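Local coordinates for uncharacterized protein (PDB 4IRT), which is of unknown function but, as a BNR-repeat protein of the beta-propeller clan, is a putative neuraminidase that may act on sialic acid-containing glycans, at residues A[207-212]-A[266-271]; A[281-284]-A[289-292]; A[337-342]-A[382-387]; A[367-372]-A[378-383]. All coordinates share one frame; numbering follows the deposited sequence. Where two conformers were deposited one is given.

Contacts 1 and 2 share one four-stranded sheet: strands 264-271 and 278-285 are neighbours in it, and the two contacts touch directly. Contact 1 is buried and wholly apolar, joining that sheet to the preceding one, whereas contact 2, a hairpin at the sheet's outer side, is partly exposed and mixes backbone bonds, a CH-pi contact between aromatic side chains and a water bridge. Contacts 3 and 4 lie elsewhere, their centres about 12 Å apart, and both use strand 381-385. Both are buried, yet contact 3 is methyl packing between neighbouring sheets, while contact 4 pairs backbones and ties a short helix to the strand. Contact 1 resembles contact 3; contact 2 resembles contact 4.

Contact 1: A[207-212]-A[266-271]; sequences HDICYA and IATYWR
Just ahead of Ile-209, the residue that meets Ile-266, Thr-268 and Trp-270 across the contact, His-207 and Asp-208 bond to each other: ND1 of His-207 donates to OD2 of Asp-208 over 2.8 Å, with the acceptor in the plane of the imidazole. The pair is fixed further by Glu-199, bound to NE2 of His-207, and by the backbone N of Leu-244, bound to OD1 of Asp-208. At Ile-209 the strand turns a side chain toward the other sheet. CG2 slides alongside Ile-266 and lies 4.0 Å from the CD1 of that residue. The longer branch, extended with CD1 anti to CA (chi2 -176°), reaches on to Thr-268 and Trp-270. CD1 of Ile-209 meets CG2 of Thr-268 at 3.8 Å, tip to tip. The same CD1 lies 3.8 Å from CZ3 of Trp-270, the two side chains crossing at about a right angle. Thr-268 offers its methyl because OG1 is anti to its backbone N (chi1 -172°), which leaves CG2 facing the isoleucine. Farther along, Tyr-211 also points toward the second sheet, and its ring meets that of Trp-290 edge-to-face. Segments 207-212 and 266-271 run antiparallel at 172°, their axes 10.4 Å apart at the closest, the spacing of sheets packed face to face, as between adjacent blades of a propeller. Made of aliphatic carbon and an indole ring, the contact draws its cohesion from shape and exclusion of water; no polar bond is made between the two segments, His-207 and Asp-208 being satisfied by each other, Glu-199 and Leu-244.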
loop_
_atom_site.group_PDB
_atom_site.type_symbol
_atom_site.label_atom_id
_atom_site.label_comp_id
_atom_site.label_asym_id
_atom_site.label_seq_id
_atom_site.Cartn_x
_atom_site.Cartn_y
_atom_site.Cartn_z
ATOM N N HIS A 207 -13.373 6.805 -11.431
ATOM C CA HIS A 207 -12.855 7.439 -12.623
ATOM C C HIS A 207 -11.629 8.281 -12.328
ATOM O O HIS A 207 -11.506 8.850 -11.235
ATOM C CB HIS A 207 -13.942 8.286 -13.295
ATOM C CG HIS A 207 -14.505 9.377 -12.433
ATOM N ND1 HIS A 207 -14.035 10.675 -12.475
ATOM C CD2 HIS A 207 -15.525 9.378 -11.546
ATOM C CE1 HIS A 207 -14.736 11.423 -11.639
ATOM N NE2 HIS A 207 -15.647 10.658 -11.059
ATOM N N ASP A 208 -10.743 8.346 -13.330
ATOM C CA ASP A 208 -9.543 9.193 -13.352
ATOM C C ASP A 208 -8.442 8.776 -12.372
ATOM O O ASP A 208 -8.690 8.070 -11.395
ATOM C CB ASP A 208 -9.925 10.676 -13.109
ATOM C CG ASP A 208 -10.848 11.216 -14.184
ATOM O OD1 ASP A 208 -10.561 11.036 -15.396
ATOM O OD2 ASP A 208 -11.883 11.824 -13.823
ATOM N N ILE A 209 -7.220 9.190 -12.701
ATOM C CA ILE A 209 -6.062 9.103 -11.825
ATOM C C ILE A 209 -5.455 10.489 -11.682
ATOM O O ILE A 209 -5.018 11.099 -12.682
ATOM C CB ILE A 209 -4.990 8.113 -12.352
ATOM C CG1 ILE A 209 -5.639 6.738 -12.633
ATOM C CG2 ILE A 209 -3.848 7.991 -11.340
ATOM C CD1 ILE A 209 -4.687 5.635 -13.070
ATOM N N CYS A 210 -5.393 10.963 -10.445
ATOM C CA CYS A 210 -4.927 12.317 -10.137
ATOM C C CYS A 210 -3.643 12.256 -9.288
ATOM O O CYS A 210 -3.319 11.234 -8.718
ATOM C CB CYS A 210 -6.011 13.099 -9.382
ATOM S SG CYS A 210 -7.554 13.352 -10.321
ATOM N N TYR A 211 -2.937 13.378 -9.168
ATOM C CA TYR A 211 -1.603 13.371 -8.579
ATOM C C TYR A 211 -1.292 14.691 -7.877
ATOM O O TYR A 211 -1.679 15.736 -8.347
ATOM C CB TYR A 211 -0.566 13.138 -9.671
ATOM C CG TYR A 211 0.855 13.219 -9.172
ATOM C CD1 TYR A 211 1.451 12.125 -8.532
ATOM C CD2 TYR A 211 1.606 14.365 -9.338
ATOM C CE1 TYR A 211 2.746 12.198 -8.054
ATOM C CE2 TYR A 211 2.897 14.451 -8.844
ATOM C CZ TYR A 211 3.478 13.360 -8.231
ATOM O OH TYR A 211 4.783 13.401 -7.784
ATOM N N ALA A 212 -0.553 14.610 -6.778
ATOM C CA ALA A 212 0.043 15.758 -6.158
ATOM C C ALA A 212 1.291 15.331 -5.423
ATOM O O ALA A 212 1.448 14.157 -5.120
ATOM C CB ALA A 212 -0.937 16.401 -5.186
ATOM N N ILE A 266 2.748 4.911 -10.991
ATOM C CA ILE A 266 1.486 4.433 -10.382
ATOM C C ILE A 266 1.074 3.122 -11.046
ATOM O O ILE A 266 1.023 3.062 -12.252
ATOM C CB ILE A 266 0.362 5.460 -10.571
ATOM C CG1 ILE A 266 0.768 6.805 -9.967
ATOM C CG2 ILE A 266 -0.948 4.921 -9.984
ATOM C CD1 ILE A 266 0.051 8.047 -10.503
ATOM N N ALA A 267 0.797 2.091 -10.252
ATOM C CA ALA A 267 0.434 0.764 -10.769
ATOM C C ALA A 267 -1.029 0.461 -10.482
ATOM O O ALA A 267 -1.510 0.616 -9.354
ATOM C CB ALA A 267 1.318 -0.304 -10.158
ATOM N N THR A 268 -1.750 0.060 -11.519
ATOM C CA THR A 268 -3.163 -0.197 -11.408
ATOM C C THR A 268 -3.621 -1.048 -12.578
ATOM O O THR A 268 -2.793 -1.692 -13.254
ATOM C CB THR A 268 -4.000 1.122 -11.271
ATOM O OG1 THR A 268 -5.353 0.798 -10.988
ATOM C CG2 THR A 268 -3.952 1.968 -12.565
ATOM N N TYR A 269 -4.948 -1.113 -12.776
ATOM C CA TYR A 269 -5.513 -1.789 -13.930
ATOM C C TYR A 269 -6.830 -1.159 -14.411
ATOM O O TYR A 269 -7.515 -0.470 -13.667
ATOM C CB TYR A 269 -5.664 -3.307 -13.719
ATOM C CG TYR A 269 -6.636 -3.793 -12.634
ATOM C CD1 TYR A 269 -8.015 -3.742 -12.827
ATOM C CD2 TYR A 269 -6.158 -4.340 -11.451
ATOM C CE1 TYR A 269 -8.895 -4.200 -11.854
ATOM C CE2 TYR A 269 -7.024 -4.820 -10.450
ATOM C CZ TYR A 269 -8.381 -4.737 -10.650
ATOM O OH TYR A 269 -9.263 -5.200 -9.701
ATOM N N TRP A 270 -7.117 -1.364 -15.691
ATOM C CA TRP A 270 -8.378 -0.992 -16.329
ATOM C C TRP A 270 -8.444 -1.658 -17.722
ATOM O O TRP A 270 -7.436 -2.146 -18.229
ATOM C CB TRP A 270 -8.532 0.550 -16.393
ATOM C CG TRP A 270 -7.562 1.250 -17.366
ATOM C CD1 TRP A 270 -7.705 1.372 -18.725
ATOM C CD2 TRP A 270 -6.369 1.973 -17.027
ATOM N NE1 TRP A 270 -6.656 2.091 -19.254
ATOM C CE2 TRP A 270 -5.822 2.468 -18.237
ATOM C CE3 TRP A 270 -5.729 2.274 -15.826
ATOM C CZ2 TRP A 270 -4.656 3.212 -18.267
ATOM C CZ3 TRP A 270 -4.538 3.004 -15.873
ATOM C CH2 TRP A 270 -4.028 3.458 -17.068
ATOM N N ARG A 271 -9.626 -1.673 -18.343
ATOM C CA ARG A 271 -9.794 -2.320 -19.662
ATOM C C ARG A 271 -9.575 -1.393 -20.861
ATOM O O ARG A 271 -9.714 -0.162 -20.775
ATOM C CB ARG A 271 -11.173 -2.988 -19.804
ATOM C CG ARG A 271 -12.368 -2.041 -19.914
ATOM C CD ARG A 271 -13.674 -2.803 -20.195
ATOM N NE ARG A 271 -14.796 -1.861 -20.174
ATOM C CZ ARG A 271 -15.170 -1.099 -21.204
ATOM N NH1 ARG A 271 -14.539 -1.169 -22.372
ATOM N NH2 ARG A 271 -16.163 -0.220 -21.066
#

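Contact 2: A[281-284]-A[289-292]; sequences RIVW and MWHQ
Trp-284 lays the six-membered part of its indole over CB of His-291, which sits 3.4 Å from the ring centroid and 12° off the normal, a CH-pi contact. Beyond CB the imidazole slides out past the five-membered ring, with planes at 30° and little overlap. The tryptophan reaches this place because its CG lies between the backbone N and the carbonyl carbon (chi1 78°), folding the indole back across the neighbouring strand. With the indole cut back to an alanine, CB of His-291 would probably lose its cover and the imidazole be freer to turn, with the bond from NE2 to Asp-286 left to hold it. The backbones of the same two residues are joined twice: N of Trp-284 donates to O of His-291 at 3.1 Å, and N of His-291 donates to O of Trp-284 at 2.8 Å. On the other face CG1 of Val-283 packs 3.7 Å from CE3 of Trp-290, whose NE1 is bound to Glu-239 in the preceding sheet. Farther along that face a water accepts from NH1 of Arg-281 at 2.8 Å and donates to OE1 of Gln-292 at 2.8 Å, bridging two groups that do not bond directly. Arg-281 has firmer holds as well, a salt bridge to Glu-272 and a cation-pi contact with Trp-270. Val-283 with Gln-292 is a non-hydrogen-bonded pair and Trp-284 with His-291 a hydrogen-bonded one, the alternation of an antiparallel beta hairpin, here the third and outermost strands of a four-stranded propeller blade.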
loop_
_atom_site.group_PDB
_atom_site.type_symbol
_atom_site.label_atom_id
_atom_site.label_comp_id
_atom_site.label_asym_id
_atom_site.label_seq_id
_atom_site.Cartn_x
_atom_site.Cartn_y
_atom_site.Cartn_z
ATOM N N ARG A 281 -1.589 -1.938 -15.799
ATOM C CA ARG A 281 -1.070 -0.698 -16.325
ATOM C C ARG A 281 -0.024 -0.103 -15.417
ATOM O O ARG A 281 -0.071 -0.286 -14.211
ATOM C CB ARG A 281 -2.200 0.339 -16.384
ATOM C CG ARG A 281 -3.457 -0.187 -17.034
ATOM C CD ARG A 281 -3.347 -0.309 -18.545
ATOM N NE ARG A 281 -4.576 -0.890 -19.110
ATOM C CZ ARG A 281 -5.013 -0.716 -20.358
ATOM N NH1 ARG A 281 -4.292 -0.009 -21.204
ATOM N NH2 ARG A 281 -6.154 -1.277 -20.767
ATOM N N ILE A 282 0.864 0.688 -16.008
ATOM C CA ILE A 282 1.680 1.632 -15.265
ATOM C C ILE A 282 1.504 3.045 -15.845
ATOM O O ILE A 282 1.418 3.218 -17.063
ATOM C CB ILE A 282 3.167 1.168 -15.231
ATOM C CG1 ILE A 282 3.952 1.951 -14.186
ATOM C CG2 ILE A 282 3.822 1.263 -16.608
ATOM C CD1 ILE A 282 5.248 1.289 -13.779
ATOM N N VAL A 283 1.448 4.040 -14.959
ATOM C CA VAL A 283 1.334 5.451 -15.330
ATOM C C VAL A 283 2.475 6.160 -14.612
ATOM O O VAL A 283 2.638 6.001 -13.412
ATOM C CB VAL A 283 -0.019 6.003 -14.876
ATOM C CG1 VAL A 283 -0.145 7.510 -15.051
ATOM C CG2 VAL A 283 -1.158 5.258 -15.540
ATOM N N TRP A 284 3.239 6.973 -15.322
ATOM C CA TRP A 284 4.359 7.671 -14.715
ATOM C C TRP A 284 4.636 8.995 -15.403
ATOM O O TRP A 284 4.177 9.228 -16.536
ATOM C CB TRP A 284 5.621 6.795 -14.743
ATOM C CG TRP A 284 6.339 6.732 -16.095
ATOM C CD1 TRP A 284 7.473 7.428 -16.467
ATOM C CD2 TRP A 284 5.973 5.937 -17.233
ATOM N NE1 TRP A 284 7.814 7.113 -17.766
ATOM C CE2 TRP A 284 6.907 6.224 -18.264
ATOM C CE3 TRP A 284 4.927 5.038 -17.502
ATOM C CZ2 TRP A 284 6.850 5.619 -19.500
ATOM C CZ3 TRP A 284 4.888 4.431 -18.733
ATOM C CH2 TRP A 284 5.844 4.748 -19.732
HETATM N N MSE A 289 6.054 15.002 -18.905
HETATM C CA MSE A 289 4.836 14.421 -19.463
HETATM C C MSE A 289 4.461 13.145 -18.736
HETATM O O MSE A 289 5.338 12.372 -18.278
HETATM C CB MSE A 289 5.005 14.026 -20.938
HETATM C CG MSE A 289 5.228 15.175 -21.929
HETATM SE SE MSE A 289 3.537 16.065 -22.426
HETATM C CE MSE A 289 2.789 14.711 -23.652
ATOM N N TRP A 290 3.154 12.896 -18.683
ATOM C CA TRP A 290 2.604 11.616 -18.217
ATOM C C TRP A 290 2.551 10.598 -19.368
ATOM O O TRP A 290 2.345 10.946 -20.534
ATOM C CB TRP A 290 1.205 11.788 -17.625
ATOM C CG TRP A 290 1.178 12.482 -16.301
ATOM C CD1 TRP A 290 0.878 13.807 -16.068
ATOM C CD2 TRP A 290 1.450 11.907 -15.027
ATOM N NE1 TRP A 290 0.939 14.073 -14.743
ATOM C CE2 TRP A 290 1.290 12.926 -14.073
ATOM C CE3 TRP A 290 1.803 10.627 -14.600
ATOM C CZ2 TRP A 290 1.490 12.709 -12.725
ATOM C CZ3 TRP A 290 1.976 10.417 -13.277
ATOM C CH2 TRP A 290 1.816 11.437 -12.347
ATOM N N HIS A 291 2.799 9.339 -19.024
ATOM C CA HIS A 291 2.804 8.224 -19.958
ATOM C C HIS A 291 2.036 7.075 -19.340
ATOM O O HIS A 291 1.847 7.037 -18.137
ATOM C CB HIS A 291 4.247 7.735 -20.211
ATOM C CG HIS A 291 5.193 8.813 -20.636
ATOM N ND1 HIS A 291 5.306 9.225 -21.947
ATOM C CD2 HIS A 291 6.087 9.547 -19.934
ATOM C CE1 HIS A 291 6.219 10.185 -22.032
ATOM N NE2 HIS A 291 6.711 10.394 -20.823
ATOM N N GLN A 292 1.601 6.145 -20.186
ATOM C CA GLN A 292 0.951 4.938 -19.750
ATOM C C GLN A 292 1.479 3.765 -20.561
ATOM O O GLN A 292 1.854 3.938 -21.726
ATOM C CB GLN A 292 -0.569 5.028 -19.965
ATOM C CG GLN A 292 -0.969 5.245 -21.435
ATOM C CD GLN A 292 -2.479 5.192 -21.682
ATOM O OE1 GLN A 292 -3.169 4.293 -21.215
ATOM N NE2 GLN A 292 -2.973 6.121 -22.497
HETATM O O HOH W 1 -2.058 1.732 -21.120
#

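Contact 3: A[337-342]-A[382-387]; sequences SRVSMA and LFVQHT
Val-339 stands between Leu-382 and Val-384 and gives one methyl to each. CG1, anti to the backbone N (chi1 176°), goes to the leucine: it comes 4.1 Å from CD1 of Leu-382, the two side chains sliding past each other in opposite directions so that they touch along their flanks. CG2 turns to the other neighbour, lying 4.1 Å from CG1 of Val-384 and 4.2 Å from CG2 of Val-384, so that a single methyl faces both prongs of that valine. Here the side chains cross obliquely. The fork of Val-339 thus straddles two residues of strand 381-385 separated by one, Leu-382 and Val-384, both of which point to the same side of that strand. The backbones stay well apart, with CA of Val-339 8.0 Å from CA of Val-384, and only side chains span the gap. Strand 381-385 belongs to the sheet in which the N-terminal strand 5-12 and the C-terminal strand 401-407 pair, the closure by chain ends familiar in beta-propellers, and Val-339 leads into strand 340-344 of the preceding four-stranded sheet. The contact therefore joins the closing blade to its neighbour. More apolar groups carry the packing outward: Leu-382 also touches Ile-329 on strand 325-330, and Val-384 touches Leu-406 on strand 401-407. Val-339 is held through its backbone, which pairs with Leu-357 and whose N is bound to OG1 of Thr-358.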
loop_
_atom_site.group_PDB
_atom_site.type_symbol
_atom_site.label_atom_id
_atom_site.label_comp_id
_atom_site.label_asym_id
_atom_site.label_seq_id
_atom_site.Cartn_x
_atom_site.Cartn_y
_atom_site.Cartn_z
ATOM N N SER A 337 -2.862 -18.083 -10.122
ATOM C CA SER A 337 -2.818 -17.296 -8.879
ATOM C C SER A 337 -1.501 -17.451 -8.133
ATOM O O SER A 337 -1.445 -17.404 -6.898
ATOM C CB SER A 337 -4.050 -17.584 -7.998
ATOM O OG SER A 337 -5.234 -17.492 -8.784
ATOM N N ARG A 338 -0.415 -17.606 -8.892
ATOM C CA ARG A 338 0.921 -17.584 -8.314
ATOM C C ARG A 338 1.314 -16.136 -8.013
ATOM O O ARG A 338 0.623 -15.195 -8.419
ATOM C CB ARG A 338 1.897 -18.258 -9.287
ATOM C CG ARG A 338 1.566 -19.747 -9.466
ATOM C CD ARG A 338 2.351 -20.402 -10.589
ATOM N NE ARG A 338 2.100 -21.842 -10.654
ATOM C CZ ARG A 338 1.212 -22.411 -11.465
ATOM N NH1 ARG A 338 0.470 -21.676 -12.288
ATOM N NH2 ARG A 338 1.062 -23.723 -11.447
ATOM N N VAL A 339 2.396 -15.945 -7.268
ATOM C CA VAL A 339 3.004 -14.623 -7.194
ATOM C C VAL A 339 3.695 -14.477 -8.532
ATOM O O VAL A 339 4.455 -15.362 -8.924
ATOM C CB VAL A 339 4.036 -14.505 -6.071
ATOM C CG1 VAL A 339 4.700 -13.148 -6.119
ATOM C CG2 VAL A 339 3.355 -14.723 -4.738
ATOM N N SER A 340 3.416 -13.398 -9.253
ATOM C CA SER A 340 4.028 -13.200 -10.562
ATOM C C SER A 340 4.730 -11.866 -10.629
ATOM O O SER A 340 4.436 -10.964 -9.821
ATOM C CB SER A 340 2.984 -13.329 -11.663
ATOM O OG SER A 340 2.377 -14.628 -11.703
HETATM N N MSE A 341 5.670 -11.743 -11.579
HETATM C CA MSE A 341 6.416 -10.511 -11.788
HETATM C C MSE A 341 6.523 -10.203 -13.254
HETATM O O MSE A 341 6.790 -11.089 -14.065
HETATM C CB MSE A 341 7.823 -10.554 -11.185
HETATM C CG MSE A 341 8.638 -9.280 -11.426
HETATM SE SE MSE A 341 10.248 -9.410 -10.266
HETATM C CE MSE A 341 11.160 -10.385 -11.643
ATOM N N ALA A 342 6.336 -8.932 -13.597
ATOM C CA ALA A 342 6.640 -8.432 -14.922
ATOM C C ALA A 342 7.783 -7.421 -14.827
ATOM O O ALA A 342 7.838 -6.617 -13.892
ATOM C CB ALA A 342 5.404 -7.811 -15.561
ATOM N N LEU A 382 9.117 -9.580 -0.469
ATOM C CA LEU A 382 7.663 -9.605 -0.469
ATOM C C LEU A 382 7.112 -10.423 0.694
ATOM O O LEU A 382 7.622 -11.515 1.024
ATOM C CB LEU A 382 7.164 -10.209 -1.788
ATOM C CG LEU A 382 7.553 -9.533 -3.095
ATOM C CD1 LEU A 382 7.190 -10.376 -4.308
ATOM C CD2 LEU A 382 6.841 -8.194 -3.174
ATOM N N PHE A 383 6.014 -9.919 1.257
ATOM C CA PHE A 383 5.157 -10.646 2.190
ATOM C C PHE A 383 4.287 -11.602 1.375
ATOM O O PHE A 383 3.426 -11.172 0.601
ATOM C CB PHE A 383 4.271 -9.659 2.981
ATOM C CG PHE A 383 3.452 -10.295 4.110
ATOM C CD1 PHE A 383 2.367 -11.138 3.834
ATOM C CD2 PHE A 383 3.755 -10.051 5.444
ATOM C CE1 PHE A 383 1.611 -11.731 4.866
ATOM C CE2 PHE A 383 3.002 -10.619 6.465
ATOM C CZ PHE A 383 1.929 -11.478 6.193
ATOM N N VAL A 384 4.487 -12.897 1.557
ATOM C CA VAL A 384 3.806 -13.909 0.739
ATOM C C VAL A 384 3.095 -14.915 1.657
ATOM O O VAL A 384 3.709 -15.507 2.522
ATOM C CB VAL A 384 4.810 -14.621 -0.171
ATOM C CG1 VAL A 384 4.165 -15.790 -0.905
ATOM C CG2 VAL A 384 5.362 -13.629 -1.188
ATOM N N GLN A 385 1.805 -15.115 1.414
ATOM C CA GLN A 385 0.978 -16.055 2.172
ATOM C C GLN A 385 -0.250 -16.370 1.325
ATOM O O GLN A 385 -0.872 -15.468 0.776
ATOM C CB GLN A 385 0.491 -15.425 3.475
ATOM C CG GLN A 385 -0.264 -16.390 4.336
ATOM C CD GLN A 385 -1.036 -15.762 5.448
ATOM O OE1 GLN A 385 -1.259 -14.555 5.483
ATOM N NE2 GLN A 385 -1.463 -16.596 6.382
ATOM N N HIS A 386 -0.566 -17.651 1.217
ATOM C CA HIS A 386 -1.831 -18.077 0.603
ATOM C C HIS A 386 -2.992 -17.673 1.520
ATOM O O HIS A 386 -3.005 -18.052 2.684
ATOM C CB HIS A 386 -1.820 -19.592 0.477
ATOM C CG HIS A 386 -3.085 -20.145 -0.087
ATOM N ND1 HIS A 386 -3.194 -20.554 -1.396
ATOM C CD2 HIS A 386 -4.299 -20.334 0.474
ATOM C CE1 HIS A 386 -4.426 -21.000 -1.609
ATOM N NE2 HIS A 386 -5.111 -20.892 -0.483
ATOM N N THR A 387 -3.975 -16.963 0.977
ATOM C CA THR A 387 -5.183 -16.644 1.703
ATOM C C THR A 387 -6.396 -16.794 0.771
ATOM O O THR A 387 -6.257 -16.753 -0.445
ATOM C CB THR A 387 -5.177 -15.187 2.266
ATOM O OG1 THR A 387 -5.040 -14.257 1.182
ATOM C CG2 THR A 387 -4.061 -14.960 3.226
#

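Contact 4: A[367-372]-A[378-383]; sequences PSHDTE and RKLHLF
Ser-368 and Phe-383 are tied by a backbone bond from N of Phe-383 to O of Ser-368 at 3.0 Å. In one of two conformers of the serine, OG of Ser-368, bound to Ser-27, lies 3.5 Å from CB of Phe-383. A second bond runs from N of Asp-370 to O of His-381, also at 3.0 Å. Between them the backbones of His-369 and Leu-382 form a single beta bridge, and CB of His-369 rests 3.6 Å from CD2 of the leucine. The side chains of His-369 and Leu-380 cross at about a right angle, CD2 of His-369 lying 3.9 Å from CD1 of Leu-380; the histidine takes this course because CG stands between its backbone N and carbonyl carbon (chi1 80°). One water closes the far end, donating to O of Asp-370 at 2.6 Å and to O of Lys-379, and accepting from N of His-381. In the next shell, Asp-370, the centre of an inverse gamma turn, caps helix 371-377 by way of OD1 to N of Leu-373. Its OD2 is held by Thr-30 and Gln-35 from the neighbouring sheet, and Arg-318 packs against His-369. On its other side strand 381-385 pairs with strand 401-407, Leu-382 and Leu-406 joined by backbone hydrogen bonding. Asp-370 thus lies where bridging ends and the helix begins, and the water, bonded to three backbone groups, probably satisfies them where the chains part.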
loop_
_atom_site.group_PDB
_atom_site.type_symbol
_atom_site.label_atom_id
_atom_site.label_comp_id
_atom_site.label_asym_id
_atom_site.label_seq_id
_atom_site.Cartn_x
_atom_site.Cartn_y
_atom_site.Cartn_z
ATOM N N PRO A 367 0.073 -8.264 -3.239
ATOM C CA PRO A 367 1.411 -7.933 -2.751
ATOM C C PRO A 367 1.519 -6.773 -1.787
ATOM O O PRO A 367 0.784 -5.777 -1.899
ATOM C CB PRO A 367 2.183 -7.553 -4.019
ATOM C CG PRO A 367 1.102 -7.159 -5.004
ATOM C CD PRO A 367 -0.107 -7.959 -4.671
ATOM N N SER A 368 2.403 -6.963 -0.798
ATOM C CA SER A 368 2.980 -5.863 -0.029
ATOM C C SER A 368 4.480 -6.194 0.099
ATOM O O SER A 368 4.885 -7.380 0.047
ATOM C CB SER A 368 2.300 -5.671 1.344
ATOM O OG SER A 368 2.260 -6.874 2.092
ATOM N N HIS A 369 5.309 -5.165 0.190
ATOM C CA HIS A 369 6.769 -5.343 0.151
ATOM C C HIS A 369 7.493 -4.422 1.116
ATOM O O HIS A 369 6.915 -3.448 1.648
ATOM C CB HIS A 369 7.284 -5.113 -1.289
ATOM C CG HIS A 369 7.445 -3.664 -1.687
ATOM N ND1 HIS A 369 6.402 -2.872 -2.106
ATOM C CD2 HIS A 369 8.559 -2.902 -1.806
ATOM C CE1 HIS A 369 6.859 -1.675 -2.440
ATOM N NE2 HIS A 369 8.166 -1.661 -2.257
ATOM N N ASP A 370 8.767 -4.720 1.321
ATOM C CA ASP A 370 9.595 -4.007 2.268
ATOM C C ASP A 370 10.093 -2.762 1.542
ATOM O O ASP A 370 11.154 -2.751 0.887
ATOM C CB ASP A 370 10.713 -4.893 2.768
ATOM C CG ASP A 370 11.521 -4.273 3.875
ATOM O OD1 ASP A 370 11.567 -3.028 3.987
ATOM O OD2 ASP A 370 12.113 -5.070 4.645
ATOM N N THR A 371 9.295 -1.706 1.652
ATOM C CA THR A 371 9.571 -0.457 0.950
ATOM C C THR A 371 10.961 0.090 1.291
ATOM O O THR A 371 11.688 0.560 0.430
ATOM C CB THR A 371 8.538 0.628 1.285
ATOM O OG1 THR A 371 8.441 0.778 2.705
ATOM C CG2 THR A 371 7.171 0.283 0.724
ATOM N N GLU A 372 11.323 0.029 2.563
ATOM C CA GLU A 372 12.588 0.595 3.028
ATOM C C GLU A 372 13.824 -0.190 2.574
ATOM O O GLU A 372 14.846 0.382 2.227
ATOM C CB GLU A 372 12.523 0.795 4.545
ATOM C CG GLU A 372 11.359 1.708 4.946
ATOM C CD GLU A 372 11.270 2.993 4.105
ATOM O OE1 GLU A 372 12.175 3.838 4.214
ATOM O OE2 GLU A 372 10.312 3.143 3.320
ATOM N N ARG A 378 18.282 -1.793 -2.379
ATOM C CA ARG A 378 17.833 -2.333 -3.658
ATOM C C ARG A 378 17.609 -3.837 -3.652
ATOM O O ARG A 378 17.966 -4.530 -4.597
ATOM C CB ARG A 378 18.794 -1.917 -4.798
ATOM C CG ARG A 378 18.812 -0.417 -5.004
ATOM C CD ARG A 378 17.569 0.015 -5.750
ATOM N NE ARG A 378 17.661 1.425 -6.099
ATOM C CZ ARG A 378 17.174 2.421 -5.385
ATOM N NH1 ARG A 378 16.487 2.200 -4.272
ATOM N NH2 ARG A 378 17.361 3.660 -5.811
ATOM N N LYS A 379 16.982 -4.317 -2.590
ATOM C CA LYS A 379 16.490 -5.700 -2.502
ATOM C C LYS A 379 14.981 -5.650 -2.406
ATOM O O LYS A 379 14.434 -4.737 -1.760
ATOM C CB LYS A 379 17.048 -6.388 -1.274
ATOM C CG LYS A 379 18.534 -6.686 -1.387
ATOM C CD LYS A 379 19.073 -7.199 -0.065
ATOM C CE LYS A 379 20.474 -7.752 -0.226
ATOM N NZ LYS A 379 20.902 -8.493 0.989
ATOM N N LEU A 380 14.320 -6.591 -3.090
ATOM C CA LEU A 380 12.855 -6.691 -3.092
ATOM C C LEU A 380 12.430 -7.913 -2.308
ATOM O O LEU A 380 12.636 -9.070 -2.760
ATOM C CB LEU A 380 12.302 -6.793 -4.522
ATOM C CG LEU A 380 10.790 -6.874 -4.725
ATOM C CD1 LEU A 380 10.137 -5.642 -4.102
ATOM C CD2 LEU A 380 10.460 -6.986 -6.209
ATOM N N HIS A 381 11.855 -7.656 -1.152
ATOM C CA HIS A 381 11.322 -8.695 -0.280
ATOM C C HIS A 381 9.832 -8.493 -0.218
ATOM O O HIS A 381 9.355 -7.367 0.013
ATOM C CB HIS A 381 11.931 -8.602 1.110
ATOM C CG HIS A 381 13.358 -9.062 1.185
ATOM N ND1 HIS A 381 13.982 -9.310 2.386
ATOM C CD2 HIS A 381 14.289 -9.308 0.222
ATOM C CE1 HIS A 381 15.234 -9.687 2.169
ATOM N NE2 HIS A 381 15.450 -9.688 0.863
ATOM N N LEU A 382 9.117 -9.580 -0.469
ATOM C CA LEU A 382 7.663 -9.605 -0.469
ATOM C C LEU A 382 7.112 -10.423 0.694
ATOM O O LEU A 382 7.622 -11.515 1.024
ATOM C CB LEU A 382 7.164 -10.209 -1.788
ATOM C CG LEU A 382 7.553 -9.533 -3.095
ATOM C CD1 LEU A 382 7.190 -10.376 -4.308
ATOM C CD2 LEU A 382 6.841 -8.194 -3.174
ATOM N N PHE A 383 6.014 -9.919 1.257
ATOM C CA PHE A 383 5.157 -10.646 2.190
ATOM C C PHE A 383 4.287 -11.602 1.375
ATOM O O PHE A 383 3.426 -11.172 0.601
ATOM C CB PHE A 383 4.271 -9.659 2.981
ATOM C CG PHE A 383 3.452 -10.295 4.110
ATOM C CD1 PHE A 383 2.367 -11.138 3.834
ATOM C CD2 PHE A 383 3.755 -10.051 5.444
ATOM C CE1 PHE A 383 1.611 -11.731 4.866
ATOM C CE2 PHE A 383 3.002 -10.619 6.465
ATOM C CZ PHE A 383 1.929 -11.478 6.193
HETATM O O HOH W 2 11.922 -4.794 -0.602
#